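Local coordinates for protein cysteine desulfurase (Stenotrophomonas maltophilia, PDB 6WCI) that probably removes sulfur from L-cysteine, yielding L-alanine and a persulfide for a sulfur carrier, with a pyridoxal 5'-phosphate cofactor held on a lysine, at residues R94-R99 and V308-L313; V109-S112 and F116-N119; S124-R129 and Q151-R156; G170-D175 and R204-E209. One frame throughout, in Å; residues are numbered along the deposited sequence.

How the interactions relate
All four contacts lie on or beside the large, mixed seven-stranded sheet. Interactions 1 and 2 touch, with centres about 17 Å apart, because helix 81-101 leads into edge strand 108-111 and Leu97 packs on Leu110. Interactions 2 and 3 use opposite ends of helix 114-126; their centres lie about 16 Å apart, and both reach the second subunit. Interaction 4, about 24 Å between centres from interaction 3, joins the lead-in and first turn of helix 174-180 to helix 203-212. Along the chain, interactions 2, 3 and 4 follow in series, while interaction 1 brings 94-99 against the much later 308-313, so that this contact brackets the other three.

Interaction 1 of 4, residues R94-R99 and V308-L313; sequences RNTLAR and VAADYL
Thr96 and Leu97 on one helix face Ala310 and Asp311 on another, and the contact between them is chiefly one of methyl groups. The methyl CG2 of Thr96 rests over the backbone between the two partners, 3.7 Å from Asp311 N and 3.9 Å from Ala310 CB, and it also touches Asp311 CB at 3.9 Å. Leu97 adds a second apolar touch: its CD1 comes to 4.0 Å from Ala310 CB. The single methyl of Ala310 is thus met by two branches from neighbouring residues, and a side chain this small lets the local axes approach to 8.4 Å while crossing at 36°, with both helices running in roughly the same direction.

The hydroxyl of Thr96 turns back on its own helix. With CG2 anti to the backbone N (chi1 -60° for OG1), the hydroxyl stands beside that nitrogen and hydrogen-bonds Gly92 O one turn earlier, while the methyl is presented to the other helix. That division satisfies OG1 without a partner across the interface.

Behind Leu97 lie Leu108 and Leu110 of strand 108-111, and Leu306 continues the apolar patch along helix 300-316. Helix 58-70 covers a different side of that helix, touching Val308 and Ala309. In this fold type I architecture a helix beside the edge strand of the large sheet meets the long helix that leads on toward the second sheet.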
loop_
_atom_site.group_PDB
_atom_site.type_symbol
_atom_site.label_atom_id
_atom_site.label_comp_id
_atom_site.label_asym_id
_atom_site.label_seq_id
_atom_site.Cartn_x
_atom_site.Cartn_y
_atom_site.Cartn_z
ATOM N N ARG B 94 -6.761 -13.759 -1.516
ATOM C CA ARG B 94 -7.651 -13.455 -0.403
ATOM C C ARG B 94 -8.253 -14.727 0.182
ATOM O O ARG B 94 -8.426 -14.835 1.402
ATOM C CB ARG B 94 -8.758 -12.487 -0.852
ATOM C CG ARG B 94 -9.649 -12.007 0.301
ATOM C CD ARG B 94 -11.043 -11.542 -0.152
ATOM N NE ARG B 94 -10.978 -10.570 -1.233
ATOM C CZ ARG B 94 -10.807 -9.264 -1.061
ATOM N NH1 ARG B 94 -10.685 -8.757 0.159
ATOM N NH2 ARG B 94 -10.753 -8.460 -2.120
ATOM N N ASN B 95 -8.588 -15.701 -0.667
ATOM C CA ASN B 95 -9.183 -16.938 -0.158
ATOM C C ASN B 95 -8.158 -17.783 0.579
ATOM O O ASN B 95 -8.485 -18.445 1.570
ATOM C CB ASN B 95 -9.805 -17.742 -1.301
ATOM C CG ASN B 95 -10.888 -16.972 -2.040
ATOM O OD1 ASN B 95 -11.416 -15.985 -1.531
ATOM N ND2 ASN B 95 -11.228 -17.428 -3.247
ATOM N N THR B 96 -6.916 -17.783 0.097
ATOM C CA THR B 96 -5.860 -18.537 0.762
ATOM C C THR B 96 -5.512 -17.924 2.104
ATOM O O THR B 96 -5.259 -18.645 3.073
ATOM C CB THR B 96 -4.612 -18.585 -0.117
ATOM O OG1 THR B 96 -4.935 -19.220 -1.353
ATOM C CG2 THR B 96 -3.503 -19.367 0.589
ATOM N N LEU B 97 -5.454 -16.595 2.172
ATOM C CA LEU B 97 -5.207 -15.945 3.454
ATOM C C LEU B 97 -6.353 -16.213 4.418
ATOM O O LEU B 97 -6.128 -16.483 5.606
ATOM C CB LEU B 97 -5.000 -14.444 3.247
ATOM C CG LEU B 97 -4.415 -13.640 4.409
ATOM C CD1 LEU B 97 -3.105 -14.273 4.933
ATOM C CD2 LEU B 97 -4.196 -12.195 3.988
ATOM N N ALA B 98 -7.589 -16.189 3.913
ATOM C CA ALA B 98 -8.748 -16.425 4.766
ATOM C C ALA B 98 -8.701 -17.814 5.399
ATOM O O ALA B 98 -9.022 -17.974 6.583
ATOM C CB ALA B 98 -10.033 -16.240 3.963
ATOM N N ARG B 99 -8.307 -18.829 4.622
ATOM C CA ARG B 99 -8.172 -20.174 5.173
ATOM C C ARG B 99 -7.047 -20.228 6.195
ATOM O O ARG B 99 -7.153 -20.917 7.214
ATOM C CB ARG B 99 -7.924 -21.179 4.049
ATOM N N VAL B 308 0.753 -16.822 -1.739
ATOM C CA VAL B 308 1.698 -17.939 -1.748
ATOM C C VAL B 308 2.344 -18.116 -0.373
ATOM O O VAL B 308 2.555 -19.246 0.083
ATOM C CB VAL B 308 2.749 -17.750 -2.855
ATOM C CG1 VAL B 308 3.755 -18.890 -2.823
ATOM C CG2 VAL B 308 2.067 -17.694 -4.234
ATOM N N ALA B 309 2.675 -17.009 0.301
ATOM C CA ALA B 309 3.225 -17.096 1.655
ATOM C C ALA B 309 2.269 -17.822 2.588
ATOM O O ALA B 309 2.679 -18.694 3.366
ATOM C CB ALA B 309 3.527 -15.702 2.200
ATOM N N ALA B 310 0.984 -17.463 2.536
ATOM C CA ALA B 310 -0.003 -18.130 3.379
ATOM C C ALA B 310 -0.071 -19.620 3.071
ATOM O O ALA B 310 -0.103 -20.455 3.987
ATOM C CB ALA B 310 -1.375 -17.471 3.198
ATOM N N ASP B 311 -0.072 -19.977 1.785
ATOM C CA ASP B 311 -0.122 -21.387 1.419
ATOM C C ASP B 311 1.157 -22.108 1.827
ATOM O O ASP B 311 1.116 -23.275 2.239
ATOM C CB ASP B 311 -0.370 -21.533 -0.077
ATOM C CG ASP B 311 -0.438 -22.978 -0.510
ATOM O OD1 ASP B 311 -1.394 -23.673 -0.107
ATOM O OD2 ASP B 311 0.471 -23.424 -1.241
ATOM N N TYR B 312 2.298 -21.423 1.748
ATOM C CA TYR B 312 3.552 -22.037 2.174
ATOM C C TYR B 312 3.516 -22.373 3.659
ATOM O O TYR B 312 3.927 -23.465 4.063
ATOM C CB TYR B 312 4.722 -21.107 1.850
ATOM C CG TYR B 312 6.100 -21.692 2.104
ATOM C CD1 TYR B 312 6.797 -22.355 1.094
ATOM C CD2 TYR B 312 6.714 -21.559 3.346
ATOM C CE1 TYR B 312 8.074 -22.892 1.323
ATOM C CE2 TYR B 312 7.982 -22.098 3.584
ATOM C CZ TYR B 312 8.653 -22.756 2.574
ATOM O OH TYR B 312 9.908 -23.274 2.825
ATOM N N LEU B 313 2.999 -21.457 4.481
ATOM C CA LEU B 313 2.941 -21.701 5.921
ATOM C C LEU B 313 1.886 -22.743 6.272
ATOM O O LEU B 313 2.088 -23.561 7.175
ATOM C CB LEU B 313 2.673 -20.392 6.661
ATOM C CG LEU B 313 3.828 -19.386 6.638
ATOM C CD1 LEU B 313 3.421 -18.058 7.240
ATOM C CD2 LEU B 313 5.020 -19.969 7.380
#

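Interaction 2 of 4, residues V109-S112 and F116-N119; sequences VLCS and FAIN
Cys111 sets its sulfur beside the ring of Phe116 in an oblique sulfur-aromatic contact: SG lies 5.2 Å from the ring centroid, 63° off the ring normal. The closer touch is made by carbon, since Cys111 CB comes to 3.5 Å from Phe116 CD1, also obliquely. The thiol itself reaches past the ring to the next residue of the helix, where SG is 3.8 Å from Ala117 CB. A chi1 of 56° puts SG between the backbone N and the carbonyl carbon of Cys111, and this lets one short side chain touch both Phe116 and Ala117.

Ser112 comes in on the same side of the ring as Cys111, nearer the root of the side chain, its OG 3.6 Å from Phe116 CB. A water links the two polar groups nearby: it lies 2.9 Å from Ser112 OG and accepts a hydrogen bond from Phe116 N at 3.0 Å. The amide belongs to the first turn of its helix, so the water satisfies an N-H there and ties it to Ser112.

In related class-V enzymes the turn between this strand and helix lies at the cofactor phosphate, and the same is probably true here. Strand 108-111 forms an edge of the large sheet, pairing with 254-258 and backed by helix 81-101 through Leu110. Helix 114-126 leans on strand 239-243 through Ala117 and Ile118, and Asn119 OD1 bonds Gly271 N of the second subunit.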
loop_
_atom_site.group_PDB
_atom_site.type_symbol
_atom_site.label_atom_id
_atom_site.label_comp_id
_atom_site.label_asym_id
_atom_site.label_seq_id
_atom_site.Cartn_x
_atom_site.Cartn_y
_atom_site.Cartn_z
ATOM N N VAL B 109 -10.406 -7.692 4.859
ATOM C CA VAL B 109 -10.041 -6.506 4.097
ATOM C C VAL B 109 -8.534 -6.511 3.889
ATOM O O VAL B 109 -7.771 -6.589 4.856
ATOM C CB VAL B 109 -10.492 -5.232 4.830
ATOM C CG1 VAL B 109 -10.116 -3.992 4.028
ATOM C CG2 VAL B 109 -12.001 -5.276 5.107
ATOM N N LEU B 110 -8.103 -6.423 2.628
ATOM C CA LEU B 110 -6.686 -6.411 2.283
ATOM C C LEU B 110 -6.181 -4.971 2.262
ATOM O O LEU B 110 -6.843 -4.089 1.710
ATOM C CB LEU B 110 -6.464 -7.077 0.920
ATOM C CG LEU B 110 -7.027 -8.498 0.756
ATOM C CD1 LEU B 110 -6.857 -9.018 -0.654
ATOM C CD2 LEU B 110 -6.358 -9.456 1.748
ATOM N N CYS B 111 -5.020 -4.733 2.875
ATOM C CA CYS B 111 -4.462 -3.386 2.967
ATOM C C CYS B 111 -2.934 -3.486 3.054
ATOM O O CYS B 111 -2.356 -4.564 2.907
ATOM C CB CYS B 111 -5.084 -2.647 4.153
ATOM S SG CYS B 111 -4.885 -3.546 5.711
ATOM N N SER B 112 -2.271 -2.354 3.289
ATOM C CA SER B 112 -0.829 -2.256 3.106
ATOM C C SER B 112 -0.022 -2.695 4.324
ATOM O O SER B 112 1.206 -2.597 4.287
ATOM C CB SER B 112 -0.439 -0.823 2.731
ATOM O OG SER B 112 -0.811 0.076 3.751
ATOM N N PHE B 116 -2.111 0.180 8.589
ATOM C CA PHE B 116 -3.321 0.619 7.902
ATOM C C PHE B 116 -4.555 -0.070 8.468
ATOM O O PHE B 116 -5.596 0.573 8.673
ATOM C CB PHE B 116 -3.214 0.360 6.396
ATOM C CG PHE B 116 -4.338 0.979 5.598
ATOM C CD1 PHE B 116 -5.611 0.439 5.626
ATOM C CD2 PHE B 116 -4.119 2.109 4.832
ATOM C CE1 PHE B 116 -6.648 1.018 4.917
ATOM C CE2 PHE B 116 -5.149 2.687 4.108
ATOM C CZ PHE B 116 -6.415 2.144 4.152
ATOM N N ALA B 117 -4.473 -1.383 8.685
ATOM C CA ALA B 117 -5.593 -2.128 9.260
ATOM C C ALA B 117 -6.121 -1.478 10.540
ATOM O O ALA B 117 -7.334 -1.323 10.714
ATOM C CB ALA B 117 -5.165 -3.572 9.540
ATOM N N ILE B 118 -5.224 -1.108 11.462
ATOM C CA ILE B 118 -5.682 -0.537 12.729
ATOM C C ILE B 118 -6.255 0.860 12.509
ATOM O O ILE B 118 -7.283 1.221 13.088
ATOM C CB ILE B 118 -4.547 -0.544 13.775
ATOM C CG1 ILE B 118 -4.189 -1.982 14.168
ATOM C CG2 ILE B 118 -4.950 0.233 15.029
ATOM C CD1 ILE B 118 -3.049 -2.087 15.202
ATOM N N ASN B 119 -5.624 1.655 11.645
ATOM C CA ASN B 119 -6.120 3.005 11.376
ATOM C C ASN B 119 -7.515 2.978 10.759
ATOM O O ASN B 119 -8.323 3.890 10.990
ATOM C CB ASN B 119 -5.140 3.743 10.459
ATOM C CG ASN B 119 -3.993 4.373 11.217
ATOM O OD1 ASN B 119 -4.098 5.508 11.697
ATOM N ND2 ASN B 119 -2.874 3.654 11.308
HETATM O O HOH W 1 0.085 -0.064 6.535
#

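Interaction 3 of 4, residues S124-R129 and Q151-R156; sequences SWALPR and QLVAQR
Val153 O is held by two donors, Arg156 N at 3.1 Å and the hydroxyl OG1 of Thr157, which closes the last turn of helix 148-157 just where Val153 and Arg156 meet the segment 124-129. The touches across the interface are mainly apolar. Leu127 brings CD1 against the helix backbone, 3.9 Å from Val153 CA and 4.0 Å from Val153 CG2, the two side chains sliding past each other in opposite directions. Beside it, Ala126 CB sits between the two valine branches, 4.0 Å from Val153 CG1 and 4.1 Å from Val153 CG2, so that CG2 is shared with Leu127.

The same CD1 of Leu127 also reaches Arg156 CB at 4.2 Å, while CD2 lies at the edge of the guanidinium, near its plane. Arg156 runs extended from CG to NE, which carries the guanidinium to its polar partners: NH1 bonds Tyr123 OH, and NH2 bonds Pro268 O of the second subunit. With a partner on each of two nitrogens, the guanidinium's rotation is restrained.

The end of helix 114-126, which has a wider pi-type turn at 124-126, thus packs on helix 148-157, with strand 135-139 between them in sequence, at the dimer interface of a fold type I enzyme.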
loop_
_atom_site.group_PDB
_atom_site.type_symbol
_atom_site.label_atom_id
_atom_site.label_comp_id
_atom_site.label_asym_id
_atom_site.label_seq_id
_atom_site.Cartn_x
_atom_site.Cartn_y
_atom_site.Cartn_z
ATOM N N SER B 124 -12.928 4.570 10.978
ATOM C CA SER B 124 -14.287 4.223 10.570
ATOM C C SER B 124 -15.124 3.560 11.661
ATOM O O SER B 124 -16.358 3.563 11.556
ATOM C CB SER B 124 -14.264 3.324 9.326
ATOM O OG SER B 124 -13.927 4.083 8.175
ATOM N N TRP B 125 -14.506 3.008 12.707
ATOM C CA TRP B 125 -15.269 2.536 13.857
ATOM C C TRP B 125 -15.291 3.565 14.984
ATOM O O TRP B 125 -16.366 4.029 15.381
ATOM C CB TRP B 125 -14.726 1.203 14.396
ATOM C CG TRP B 125 -15.460 0.805 15.639
ATOM C CD1 TRP B 125 -15.119 1.099 16.934
ATOM C CD2 TRP B 125 -16.690 0.084 15.704
ATOM N NE1 TRP B 125 -16.063 0.598 17.797
ATOM C CE2 TRP B 125 -17.033 -0.037 17.069
ATOM C CE3 TRP B 125 -17.531 -0.482 14.741
ATOM C CZ2 TRP B 125 -18.178 -0.700 17.493
ATOM C CZ3 TRP B 125 -18.674 -1.138 15.166
ATOM C CH2 TRP B 125 -18.987 -1.242 16.530
ATOM N N ALA B 126 -14.115 3.940 15.498
ATOM C CA ALA B 126 -14.040 4.736 16.723
ATOM C C ALA B 126 -14.359 6.205 16.464
ATOM O O ALA B 126 -15.138 6.811 17.204
ATOM C CB ALA B 126 -12.653 4.596 17.364
ATOM N N LEU B 127 -13.768 6.796 15.425
ATOM C CA LEU B 127 -13.976 8.222 15.180
ATOM C C LEU B 127 -15.448 8.607 15.089
ATOM O O LEU B 127 -15.843 9.578 15.753
ATOM C CB LEU B 127 -13.199 8.645 13.928
ATOM C CG LEU B 127 -12.494 9.999 13.979
ATOM C CD1 LEU B 127 -11.795 10.186 15.314
ATOM C CD2 LEU B 127 -11.487 10.088 12.834
ATOM N N PRO B 128 -16.312 7.899 14.350
ATOM C CA PRO B 128 -17.730 8.284 14.340
ATOM C C PRO B 128 -18.501 7.896 15.592
ATOM O O PRO B 128 -19.653 8.331 15.731
ATOM C CB PRO B 128 -18.290 7.543 13.105
ATOM C CG PRO B 128 -17.068 7.120 12.297
ATOM C CD PRO B 128 -16.045 6.848 13.350
ATOM N N ARG B 129 -17.920 7.122 16.513
ATOM C CA ARG B 129 -18.679 6.592 17.648
ATOM C C ARG B 129 -18.276 7.154 19.002
ATOM O O ARG B 129 -19.149 7.381 19.851
ATOM C CB ARG B 129 -18.568 5.062 17.686
ATOM C CG ARG B 129 -19.320 4.382 16.546
ATOM C CD ARG B 129 -18.990 2.897 16.444
ATOM N NE ARG B 129 -19.574 2.287 15.251
ATOM C CZ ARG B 129 -20.672 1.539 15.263
ATOM N NH1 ARG B 129 -21.301 1.295 16.410
ATOM N NH2 ARG B 129 -21.138 1.024 14.134
ATOM N N GLN B 151 -4.575 7.608 19.839
ATOM C CA GLN B 151 -4.260 8.965 20.267
ATOM C C GLN B 151 -4.819 10.004 19.305
ATOM O O GLN B 151 -5.207 11.100 19.727
ATOM C CB GLN B 151 -2.749 9.122 20.407
ATOM C CG GLN B 151 -2.199 8.381 21.626
ATOM C CD GLN B 151 -0.705 8.495 21.746
ATOM O OE1 GLN B 151 0.016 8.382 20.753
ATOM N NE2 GLN B 151 -0.221 8.717 22.965
ATOM N N LEU B 152 -4.859 9.691 18.009
ATOM C CA LEU B 152 -5.529 10.589 17.078
ATOM C C LEU B 152 -7.034 10.632 17.348
ATOM O O LEU B 152 -7.658 11.692 17.241
ATOM C CB LEU B 152 -5.224 10.160 15.635
ATOM C CG LEU B 152 -3.745 10.214 15.232
ATOM C CD1 LEU B 152 -3.511 9.662 13.799
ATOM C CD2 LEU B 152 -3.197 11.628 15.360
ATOM N N VAL B 153 -7.633 9.491 17.703
ATOM C CA VAL B 153 -9.068 9.447 17.991
ATOM C C VAL B 153 -9.398 10.275 19.232
ATOM O O VAL B 153 -10.368 11.049 19.250
ATOM C CB VAL B 153 -9.526 7.983 18.155
ATOM C CG1 VAL B 153 -10.890 7.917 18.863
ATOM C CG2 VAL B 153 -9.550 7.256 16.812
ATOM N N ALA B 154 -8.609 10.107 20.296
ATOM C CA ALA B 154 -8.800 10.910 21.496
ATOM C C ALA B 154 -8.638 12.395 21.191
ATOM O O ALA B 154 -9.376 13.234 21.724
ATOM C CB ALA B 154 -7.808 10.471 22.570
ATOM N N GLN B 155 -7.687 12.732 20.314
ATOM C CA GLN B 155 -7.434 14.127 19.962
ATOM C C GLN B 155 -8.631 14.768 19.267
ATOM O O GLN B 155 -8.804 15.993 19.340
ATOM C CB GLN B 155 -6.203 14.220 19.056
ATOM C CG GLN B 155 -5.795 15.637 18.680
ATOM C CD GLN B 155 -5.161 16.363 19.837
ATOM O OE1 GLN B 155 -3.978 16.186 20.115
ATOM N NE2 GLN B 155 -5.947 17.181 20.531
ATOM N N ARG B 156 -9.460 13.973 18.586
ATOM C CA ARG B 156 -10.565 14.518 17.814
ATOM C C ARG B 156 -11.939 14.197 18.381
ATOM O O ARG B 156 -12.929 14.743 17.881
ATOM C CB ARG B 156 -10.481 14.020 16.368
ATOM C CG ARG B 156 -9.135 14.308 15.750
ATOM C CD ARG B 156 -8.957 13.680 14.363
ATOM N NE ARG B 156 -7.564 13.832 13.967
ATOM C CZ ARG B 156 -6.966 13.171 12.981
ATOM N NH1 ARG B 156 -7.633 12.292 12.244
ATOM N NH2 ARG B 156 -5.685 13.397 12.740
#

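Interaction 4 of 4, residues G170-D175 and R204-E209; sequences GALDLD and REICRE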
loop_
_atom_site.group_PDB
_atom_site.type_symbol
_atom_site.label_atom_id
_atom_site.label_comp_id
_atom_site.label_asym_id
_atom_site.label_seq_id
_atom_site.Cartn_x
_atom_site.Cartn_y
_atom_site.Cartn_z
ATOM N N GLY B 170 6.778 -9.449 32.027
ATOM C CA GLY B 170 6.300 -9.171 30.687
ATOM C C GLY B 170 4.909 -9.680 30.380
ATOM O O GLY B 170 4.468 -9.577 29.231
ATOM N N ALA B 171 4.219 -10.248 31.359
ATOM C CA ALA B 171 2.874 -10.754 31.164
ATOM C C ALA B 171 1.868 -9.653 31.452
ATOM O O ALA B 171 2.120 -8.747 32.252
ATOM C CB ALA B 171 2.605 -11.955 32.074
ATOM N N LEU B 172 0.718 -9.744 30.792
ATOM C CA LEU B 172 -0.361 -8.786 30.996
ATOM C C LEU B 172 -1.045 -9.046 32.341
ATOM O O LEU B 172 -1.535 -10.151 32.592
ATOM C CB LEU B 172 -1.349 -8.896 29.832
ATOM C CG LEU B 172 -2.464 -7.870 29.616
ATOM C CD1 LEU B 172 -1.910 -6.509 29.213
ATOM C CD2 LEU B 172 -3.417 -8.405 28.566
ATOM N N ASP B 173 -1.076 -8.036 33.211
ATOM C CA ASP B 173 -1.679 -8.183 34.536
ATOM C C ASP B 173 -3.195 -8.297 34.421
ATOM O O ASP B 173 -3.892 -7.280 34.398
ATOM C CB ASP B 173 -1.285 -7.003 35.430
ATOM C CG ASP B 173 -1.748 -7.162 36.882
ATOM O OD1 ASP B 173 -2.535 -8.084 37.191
ATOM O OD2 ASP B 173 -1.320 -6.346 37.724
ATOM N N LEU B 174 -3.713 -9.528 34.379
ATOM C CA LEU B 174 -5.142 -9.734 34.154
ATOM C C LEU B 174 -5.995 -9.218 35.308
ATOM O O LEU B 174 -7.123 -8.757 35.080
ATOM C CB LEU B 174 -5.434 -11.215 33.916
ATOM C CG LEU B 174 -4.685 -11.838 32.740
ATOM C CD1 LEU B 174 -5.114 -13.287 32.530
ATOM C CD2 LEU B 174 -4.890 -11.009 31.480
ATOM N N ASP B 175 -5.493 -9.302 36.544
ATOM C CA ASP B 175 -6.195 -8.689 37.666
ATOM C C ASP B 175 -6.459 -7.217 37.395
ATOM O O ASP B 175 -7.601 -6.753 37.473
ATOM C CB ASP B 175 -5.385 -8.850 38.956
ATOM C CG ASP B 175 -5.675 -10.150 39.670
ATOM O OD1 ASP B 175 -6.598 -10.870 39.238
ATOM O OD2 ASP B 175 -4.981 -10.447 40.661
ATOM N N ARG B 204 -8.146 -15.015 23.689
ATOM C CA ARG B 204 -9.467 -15.634 23.756
ATOM C C ARG B 204 -10.155 -15.325 25.081
ATOM O O ARG B 204 -11.302 -14.858 25.106
ATOM C CB ARG B 204 -9.343 -17.138 23.539
ATOM C CG ARG B 204 -10.653 -17.872 23.339
ATOM C CD ARG B 204 -10.418 -19.372 23.482
ATOM N NE ARG B 204 -10.914 -20.120 22.330
ATOM C CZ ARG B 204 -12.027 -20.844 22.330
ATOM N NH1 ARG B 204 -12.767 -20.932 23.426
ATOM N NH2 ARG B 204 -12.398 -21.488 21.231
ATOM N N GLU B 205 -9.461 -15.564 26.199
ATOM C CA GLU B 205 -10.007 -15.198 27.503
ATOM C C GLU B 205 -10.330 -13.707 27.570
ATOM O O GLU B 205 -11.433 -13.314 27.965
ATOM C CB GLU B 205 -9.026 -15.598 28.613
ATOM N N ILE B 206 -9.385 -12.865 27.144
ATOM C CA ILE B 206 -9.552 -11.415 27.225
ATOM C C ILE B 206 -10.765 -10.959 26.419
ATOM O O ILE B 206 -11.593 -10.181 26.902
ATOM C CB ILE B 206 -8.267 -10.713 26.756
ATOM C CG1 ILE B 206 -7.170 -10.884 27.808
ATOM C CG2 ILE B 206 -8.528 -9.244 26.456
ATOM C CD1 ILE B 206 -5.769 -10.855 27.230
ATOM N N CYS B 207 -10.885 -11.426 25.174
ATOM C CA CYS B 207 -11.983 -10.976 24.332
ATOM C C CYS B 207 -13.328 -11.457 24.841
ATOM O O CYS B 207 -14.330 -10.754 24.685
ATOM C CB CYS B 207 -11.765 -11.435 22.897
ATOM S SG CYS B 207 -10.407 -10.581 22.127
ATOM N N ARG B 208 -13.382 -12.648 25.436
ATOM C CA ARG B 208 -14.634 -13.101 26.026
ATOM C C ARG B 208 -15.050 -12.194 27.176
ATOM O O ARG B 208 -16.233 -11.874 27.329
ATOM C CB ARG B 208 -14.507 -14.547 26.510
ATOM C CG ARG B 208 -15.724 -15.032 27.284
ATOM C CD ARG B 208 -15.437 -16.289 28.076
ATOM N NE ARG B 208 -14.364 -16.094 29.052
ATOM C CZ ARG B 208 -13.196 -16.730 29.014
ATOM N NH1 ARG B 208 -12.951 -17.616 28.055
ATOM N NH2 ARG B 208 -12.275 -16.492 29.939
ATOM N N GLU B 209 -14.087 -11.777 28.002
ATOM C CA GLU B 209 -14.411 -10.906 29.126
ATOM C C GLU B 209 -14.712 -9.494 28.642
ATOM O O GLU B 209 -15.582 -8.814 29.196
ATOM C CB GLU B 209 -13.264 -10.908 30.135
ATOM C CG GLU B 209 -13.538 -10.134 31.402
ATOM C CD GLU B 209 -14.723 -10.672 32.188
ATOM O OE1 GLU B 209 -14.863 -11.911 32.291
ATOM O OE2 GLU B 209 -15.518 -9.846 32.692
#
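Leu174 and Ile206 mark the closest backbone approach, CA to CA 8.4 Å, where the chain leaves extended conformation at Leu172 and Asp173 and starts helix 174-180 beside helix 203-212. These helices belong to two consecutive beta-alpha-beta crossovers of the large domain, the first from strand 160-164 to 185-191 and the second from there to 216-220. The gap is bridged by three branched aliphatic side chains.

The CA-CB bond of Ile206 points toward the other segment, and its outer methyl CD1 meets CD2 of Leu172, one of the two leucine branches, the two side chains set obliquely to one another. Leu172 reaches this far because its CG is anti to the backbone N (chi1 -169°). Leu177, one turn into helix 174-180, touches both residues and so backs the pair from the first helix.

Asp173 stands at the N-cap of that helix, its OD1 making a hydrogen bond to Ala176 N that caps the first turn, though weakly. On the second helix, Cys207 turns to strand 216-220, against Thr217 and Val219. The tighter touch, Leu172 CD2 to Ile206 CD1, is 3.6 Å, and Leu174 adds a looser one, its CD2 4.3 Å from Ile206 CG1.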